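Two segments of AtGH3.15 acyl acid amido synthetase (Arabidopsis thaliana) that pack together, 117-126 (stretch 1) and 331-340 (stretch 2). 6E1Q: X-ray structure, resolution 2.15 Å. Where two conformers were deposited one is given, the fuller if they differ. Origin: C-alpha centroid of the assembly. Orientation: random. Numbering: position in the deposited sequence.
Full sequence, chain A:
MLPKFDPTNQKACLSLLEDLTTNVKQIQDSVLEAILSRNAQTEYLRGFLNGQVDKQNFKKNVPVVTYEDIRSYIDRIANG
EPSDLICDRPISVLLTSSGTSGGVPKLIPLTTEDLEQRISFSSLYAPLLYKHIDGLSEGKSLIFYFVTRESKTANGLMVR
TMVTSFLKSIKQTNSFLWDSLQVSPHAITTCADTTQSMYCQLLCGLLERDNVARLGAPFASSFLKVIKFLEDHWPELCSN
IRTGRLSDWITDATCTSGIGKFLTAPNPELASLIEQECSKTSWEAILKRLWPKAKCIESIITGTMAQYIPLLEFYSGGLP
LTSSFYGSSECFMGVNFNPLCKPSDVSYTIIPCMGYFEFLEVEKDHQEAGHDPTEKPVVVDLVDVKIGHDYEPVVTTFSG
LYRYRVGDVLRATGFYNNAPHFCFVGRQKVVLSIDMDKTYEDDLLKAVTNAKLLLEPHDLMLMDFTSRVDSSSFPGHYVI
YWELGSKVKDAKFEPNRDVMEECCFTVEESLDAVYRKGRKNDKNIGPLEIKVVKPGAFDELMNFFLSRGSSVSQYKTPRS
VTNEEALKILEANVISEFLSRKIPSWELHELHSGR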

ATOM      1  N   GLN A 117      18.128  -6.373   9.299  1.00 46.38           N
ATOM      2  CA  GLN A 117      17.789  -7.589   8.561  1.00 43.00           C
ATOM      3  C   GLN A 117      16.875  -7.295   7.375  1.00 43.50           C
ATOM      4  O   GLN A 117      17.027  -7.897   6.303  1.00 41.21           O
ATOM      5  N   ARG A 118      15.926  -6.368   7.540  1.00 36.10           N
ATOM      6  CA  ARG A 118      15.015  -6.040   6.446  1.00 37.34           C
ATOM      7  C   ARG A 118      15.747  -5.321   5.327  1.00 43.73           C
ATOM      8  O   ARG A 118      15.457  -5.534   4.139  1.00 38.72           O
ATOM      9  N   ILE A 119      16.644  -4.412   5.698  1.00 45.15           N
ATOM     10  CA  ILE A 119      17.496  -3.745   4.724  1.00 49.72           C
ATOM     11  C   ILE A 119      18.416  -4.761   4.056  1.00 42.60           C
ATOM     12  O   ILE A 119      18.536  -4.804   2.828  1.00 48.62           O
ATOM     13  N   SER A 120      19.054  -5.603   4.868  1.00 39.43           N
ATOM     14  CA  SER A 120      19.900  -6.684   4.376  1.00 53.25           C
ATOM     15  C   SER A 120      19.175  -7.527   3.334  1.00 58.89           C
ATOM     16  O   SER A 120      19.684  -7.740   2.227  1.00 58.22           O
ATOM     17  N   PHE A 121      17.970  -8.003   3.661  1.00 53.80           N
ATOM     18  CA  PHE A 121      17.263  -8.844   2.704  1.00 50.87           C
ATOM     19  C   PHE A 121      16.919  -8.076   1.445  1.00 48.88           C
ATOM     20  O   PHE A 121      16.837  -8.674   0.364  1.00 49.53           O
ATOM     21  N   SER A 122      16.699  -6.762   1.563  1.00 46.00           N
ATOM     22  CA  SER A 122      16.387  -5.958   0.385  0.55 44.04           C
ATOM     23  C   SER A 122      17.558  -5.929  -0.590  1.00 46.81           C
ATOM     24  O   SER A 122      17.359  -5.882  -1.808  1.00 45.25           O
ATOM     25  N   SER A 123      18.783  -5.934  -0.078  1.00 52.14           N
ATOM     26  CA  SER A 123      19.931  -5.937  -0.970  1.00 60.80           C
ATOM     27  C   SER A 123      20.177  -7.335  -1.507  1.00 60.35           C
ATOM     28  O   SER A 123      20.720  -7.493  -2.604  1.00 67.38           O
ATOM     29  N   LEU A 124      19.765  -8.353  -0.752  1.00 52.15           N
ATOM     30  CA  LEU A 124      19.797  -9.713  -1.263  1.00 50.41           C
ATOM     31  C   LEU A 124      18.873  -9.874  -2.463  1.00 46.81           C
ATOM     32  O   LEU A 124      19.183 -10.621  -3.396  1.00 41.20           O
ATOM     33  N   TYR A 125      17.756  -9.156  -2.475  1.00 42.67           N
ATOM     34  CA  TYR A 125      16.730  -9.359  -3.481  1.00 36.80           C
ATOM     35  C   TYR A 125      16.932  -8.493  -4.721  1.00 41.54           C
ATOM     36  O   TYR A 125      16.489  -8.880  -5.814  1.00 40.98           O
ATOM     37  N   ALA A 126      17.596  -7.340  -4.591  1.00 42.29           N
ATOM     38  CA  ALA A 126      17.776  -6.457  -5.744  1.00 44.01           C
ATOM     39  C   ALA A 126      18.440  -7.123  -6.958  1.00 37.42           C
ATOM     40  O   ALA A 126      18.000  -6.846  -8.091  1.00 37.75           O
ATOM     41  N   CYS A 331       6.103  -7.065  10.029  1.00 31.26           N
ATOM     42  CA  CYS A 331       6.960  -8.109   9.473  1.00 35.87           C
ATOM     43  C   CYS A 331       7.136  -7.920   7.978  1.00 30.96           C
ATOM     44  O   CYS A 331       6.148  -7.747   7.260  1.00 33.01           O
ATOM     45  N   PHE A 332       8.371  -7.973   7.491  1.00 27.33           N
ATOM     46  CA  PHE A 332       8.582  -8.138   6.055  1.00 29.72           C
ATOM     47  C   PHE A 332       8.383  -9.605   5.707  1.00 40.69           C
ATOM     48  O   PHE A 332       9.009 -10.477   6.315  1.00 44.24           O
ATOM     49  N   MET A 333       7.530  -9.885   4.729  1.00 30.91           N
ATOM     50  CA  MET A 333       7.038 -11.256   4.626  1.00 39.93           C
ATOM     51  C   MET A 333       7.359 -11.962   3.321  1.00 40.17           C
ATOM     52  O   MET A 333       7.739 -13.139   3.354  1.00 41.67           O
ATOM     53  N   GLY A 334       7.214 -11.307   2.169  1.00 36.36           N
ATOM     54  CA  GLY A 334       7.368 -12.024   0.918  1.00 38.48           C
ATOM     55  C   GLY A 334       7.887 -11.137  -0.186  1.00 35.30           C
ATOM     56  O   GLY A 334       7.829  -9.907  -0.099  1.00 29.62           O
ATOM     57  N   VAL A 335       8.384 -11.779  -1.244  1.00 27.78           N
ATOM     58  CA  VAL A 335       8.797 -11.059  -2.440  1.00 34.20           C
ATOM     59  C   VAL A 335       8.226 -11.740  -3.675  1.00 35.46           C
ATOM     60  O   VAL A 335       7.859 -12.919  -3.661  1.00 31.88           O
ATOM     61  N   ASN A 336       8.186 -10.982  -4.760  1.00 28.76           N
ATOM     62  CA  ASN A 336       7.655 -11.466  -6.031  1.00 30.20           C
ATOM     63  C   ASN A 336       8.819 -12.020  -6.841  1.00 30.38           C
ATOM     64  O   ASN A 336       9.684 -11.270  -7.295  1.00 34.01           O
ATOM     65  N   PHE A 337       8.852 -13.332  -7.021  1.00 28.86           N
ATOM     66  CA  PHE A 337       9.926 -13.879  -7.829  1.00 30.70           C
ATOM     67  C   PHE A 337       9.695 -13.732  -9.327  1.00 40.45           C
ATOM     68  O   PHE A 337      10.559 -14.150 -10.105  1.00 39.73           O
ATOM     69  N   ASN A 338       8.584 -13.129  -9.756  1.00 37.97           N
ATOM     70  CA  ASN A 338       8.319 -12.874 -11.173  1.00 38.03           C
ATOM     71  C   ASN A 338       7.855 -11.435 -11.340  1.00 35.99           C
ATOM     72  O   ASN A 338       6.689 -11.174 -11.655  1.00 36.16           O
ATOM     73  N   PRO A 339       8.762 -10.473 -11.163  1.00 39.93           N
ATOM     74  CA  PRO A 339       8.326  -9.070 -11.019  1.00 37.63           C
ATOM     75  C   PRO A 339       7.675  -8.484 -12.264  1.00 37.80           C
ATOM     76  O   PRO A 339       6.872  -7.555 -12.138  1.00 38.85           O
ATOM     77  N   LEU A 340       7.978  -8.996 -13.454  1.00 30.89           N
ATOM     78  CA  LEU A 340       7.382  -8.506 -14.694  1.00 40.74           C
ATOM     79  C   LEU A 340       6.099  -9.239 -15.085  1.00 42.31           C
ATOM     80  O   LEU A 340       5.621  -9.057 -16.206  1.00 40.68           O
TER

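The helix 117-126 lies almost parallel to the strand 332-335, their axes 10.3 Å apart at closest approach, a gap that large side chains can bridge. From the helix, R118, F121 and Y125 fill it, spaced three and four residues apart so that they line one face; from the strand, F332 and V335 answer.

F121 and F332, both with chi1 t, each point toward the other stretch, and their rings meet obliquely, CD2 of F121 lying 3.3 Å from CE2 of F332. V335, chi1 m, is the smaller bump, and it fits between the two helix aromatics: its CG1 sits 3.6 Å from CE2 of F121, at the edge of that ring, while its CB lies over the face of the Y125 ring, 3.6 Å from CE1 of Y125. A compact, branched valine can thus touch one ring at its edge and cover another.

Y125, also t, reaches past V335 and donates a hydrogen bond from its OH to the backbone O of N336, 2.7 Å away, so the ring packs against V335 while its polar tip is satisfied.

R118, chi1 m, starts sideways but its end comes nearer, reaching the backbone of C331 and F332. Its CG lies 4.0 Å from CB of F332, and one guanidinium face covers the backbone around C331 and F332; NE is hydrogen-bonded elsewhere in the structure, and NH1 and NH2 to a residue just beyond one of the stretches.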

ATOM      1  CB  GLN A 117      17.141  -8.610   9.486  1.00 39.25           C
ATOM      2  CG  GLN A 117      16.619  -9.818   8.734  1.00 51.42           C
ATOM      3  CD  GLN A 117      16.457 -11.029   9.616  1.00 57.54           C
ATOM      4  OE1 GLN A 117      17.418 -11.759   9.869  1.00 60.43           O
ATOM      5  NE2 GLN A 117      15.234 -11.258  10.090  1.00 54.08           N
ATOM      6  CB  ARG A 118      13.867  -5.161   6.951  1.00 36.24           C
ATOM      7  CG  ARG A 118      12.834  -5.879   7.794  1.00 35.96           C
ATOM      8  CD  ARG A 118      11.713  -4.929   8.169  1.00 37.50           C
ATOM      9  NE  ARG A 118      11.054  -5.392   9.374  1.00 34.39           N
ATOM     10  CZ  ARG A 118       9.853  -5.001   9.782  1.00 38.44           C
ATOM     11  NH1 ARG A 118       9.157  -4.103   9.092  1.00 34.38           N
ATOM     12  NH2 ARG A 118       9.364  -5.502  10.902  1.00 35.65           N
ATOM     13  CB  ILE A 119      18.284  -2.617   5.411  1.00 55.32           C
ATOM     14  CG1 ILE A 119      17.361  -1.421   5.657  1.00 55.63           C
ATOM     15  CG2 ILE A 119      19.501  -2.227   4.599  1.00 50.85           C
ATOM     16  CD1 ILE A 119      17.864  -0.510   6.728  1.00 55.52           C
ATOM     17  CB  SER A 120      20.344  -7.547   5.558  1.00 57.75           C
ATOM     18  OG  SER A 120      21.506  -8.299   5.264  1.00 69.88           O
ATOM     19  CB  PHE A 121      15.983  -9.446   3.293  1.00 49.26           C
ATOM     20  CG  PHE A 121      15.266 -10.335   2.313  1.00 47.47           C
ATOM     21  CD1 PHE A 121      15.693 -11.640   2.097  1.00 48.76           C
ATOM     22  CD2 PHE A 121      14.233  -9.842   1.546  1.00 42.80           C
ATOM     23  CE1 PHE A 121      15.075 -12.438   1.157  1.00 48.04           C
ATOM     24  CE2 PHE A 121      13.605 -10.641   0.610  1.00 44.80           C
ATOM     25  CZ  PHE A 121      14.024 -11.934   0.412  1.00 47.24           C
ATOM     26  CB  SER A 122      16.004  -4.532   0.793  0.55 46.79           C
ATOM     27  OG  SER A 122      15.168  -3.927  -0.183  0.55 45.19           O
ATOM     28  CB  SER A 123      21.173  -5.401  -0.251  1.00 60.65           C
ATOM     29  OG  SER A 123      21.714  -6.361   0.645  1.00 65.34           O
ATOM     30  CB  LEU A 124      19.405 -10.686  -0.159  1.00 47.16           C
ATOM     31  CG  LEU A 124      19.561 -12.163  -0.480  1.00 52.19           C
ATOM     32  CD1 LEU A 124      20.957 -12.402  -1.016  1.00 57.33           C
ATOM     33  CD2 LEU A 124      19.338 -12.978   0.785  1.00 46.38           C
ATOM     34  CB  TYR A 125      15.346  -9.096  -2.859  1.00 41.89           C
ATOM     35  CG  TYR A 125      14.210  -9.108  -3.851  1.00 41.02           C
ATOM     36  CD1 TYR A 125      13.699 -10.311  -4.343  1.00 39.56           C
ATOM     37  CD2 TYR A 125      13.647  -7.926  -4.302  1.00 42.33           C
ATOM     38  CE1 TYR A 125      12.639 -10.323  -5.266  1.00 38.30           C
ATOM     39  CE2 TYR A 125      12.604  -7.929  -5.227  1.00 45.81           C
ATOM     40  CZ  TYR A 125      12.101  -9.124  -5.700  1.00 41.60           C
ATOM     41  OH  TYR A 125      11.060  -9.104  -6.615  1.00 40.84           O
ATOM     42  CB  ALA A 126      18.564  -5.212  -5.308  1.00 45.70           C
ATOM     43  CB  CYS A 331       6.364  -9.498   9.739  1.00 27.29           C
ATOM     44  SG  CYS A 331       7.590 -10.810   9.636  1.00 43.77           S
ATOM     45  CB  PHE A 332       9.983  -7.700   5.636  1.00 36.95           C
ATOM     46  CG  PHE A 332      10.188  -7.729   4.163  1.00 59.63           C
ATOM     47  CD1 PHE A 332       9.437  -6.912   3.333  1.00 64.62           C
ATOM     48  CD2 PHE A 332      11.104  -8.592   3.591  1.00 77.54           C
ATOM     49  CE1 PHE A 332       9.612  -6.943   1.962  1.00 69.33           C
ATOM     50  CE2 PHE A 332      11.282  -8.621   2.216  1.00 78.10           C
ATOM     51  CZ  PHE A 332      10.537  -7.796   1.407  1.00 73.76           C
ATOM     52  CB  MET A 333       5.534 -11.278   4.857  1.00 37.08           C
ATOM     53  CG  MET A 333       5.207 -11.224   6.331  1.00 44.93           C
ATOM     54  SD  MET A 333       3.471 -11.079   6.696  1.00 49.49           S
ATOM     55  CE  MET A 333       3.193  -9.331   6.378  1.00 45.26           C
ATOM     56  CB  VAL A 335      10.332 -10.935  -2.569  1.00 40.42           C
ATOM     57  CG1 VAL A 335      10.856  -9.927  -1.560  1.00 41.03           C
ATOM     58  CG2 VAL A 335      11.003 -12.293  -2.417  1.00 36.49           C
ATOM     59  CB  ASN A 336       6.917 -10.325  -6.729  1.00 27.86           C
ATOM     60  CG  ASN A 336       6.260 -10.718  -8.053  1.00 34.69           C
ATOM     61  OD1 ASN A 336       5.664  -9.851  -8.713  1.00 34.02           O
ATOM     62  ND2 ASN A 336       6.397 -11.953  -8.473  1.00 23.12           N
ATOM     63  CB  PHE A 337      10.143 -15.338  -7.468  1.00 39.57           C
ATOM     64  CG  PHE A 337      11.067 -15.516  -6.309  1.00 40.06           C
ATOM     65  CD1 PHE A 337      12.440 -15.577  -6.518  1.00 45.65           C
ATOM     66  CD2 PHE A 337      10.580 -15.611  -5.017  1.00 32.56           C
ATOM     67  CE1 PHE A 337      13.310 -15.734  -5.467  1.00 43.79           C
ATOM     68  CE2 PHE A 337      11.459 -15.766  -3.946  1.00 39.71           C
ATOM     69  CZ  PHE A 337      12.823 -15.825  -4.176  1.00 34.57           C
ATOM     70  CB  ASN A 338       7.285 -13.852 -11.732  1.00 40.47           C
ATOM     71  CG  ASN A 338       7.108 -13.706 -13.232  1.00 47.57           C
ATOM     72  OD1 ASN A 338       7.927 -13.075 -13.899  1.00 47.27           O
ATOM     73  ND2 ASN A 338       6.045 -14.293 -13.769  1.00 41.49           N
ATOM     74  CB  PRO A 339       9.623  -8.328 -10.658  1.00 41.33           C
ATOM     75  CG  PRO A 339      10.757  -9.275 -11.053  1.00 41.57           C
ATOM     76  CD  PRO A 339      10.205 -10.659 -10.914  1.00 38.71           C
ATOM     77  CB  LEU A 340       8.397  -8.590 -15.838  1.00 43.94           C
ATOM     78  CG  LEU A 340       9.585  -7.627 -15.677  1.00 50.03           C
ATOM     79  CD1 LEU A 340      10.518  -7.676 -16.901  1.00 46.95           C
ATOM     80  CD2 LEU A 340       9.123  -6.198 -15.377  1.00 41.14           C
TER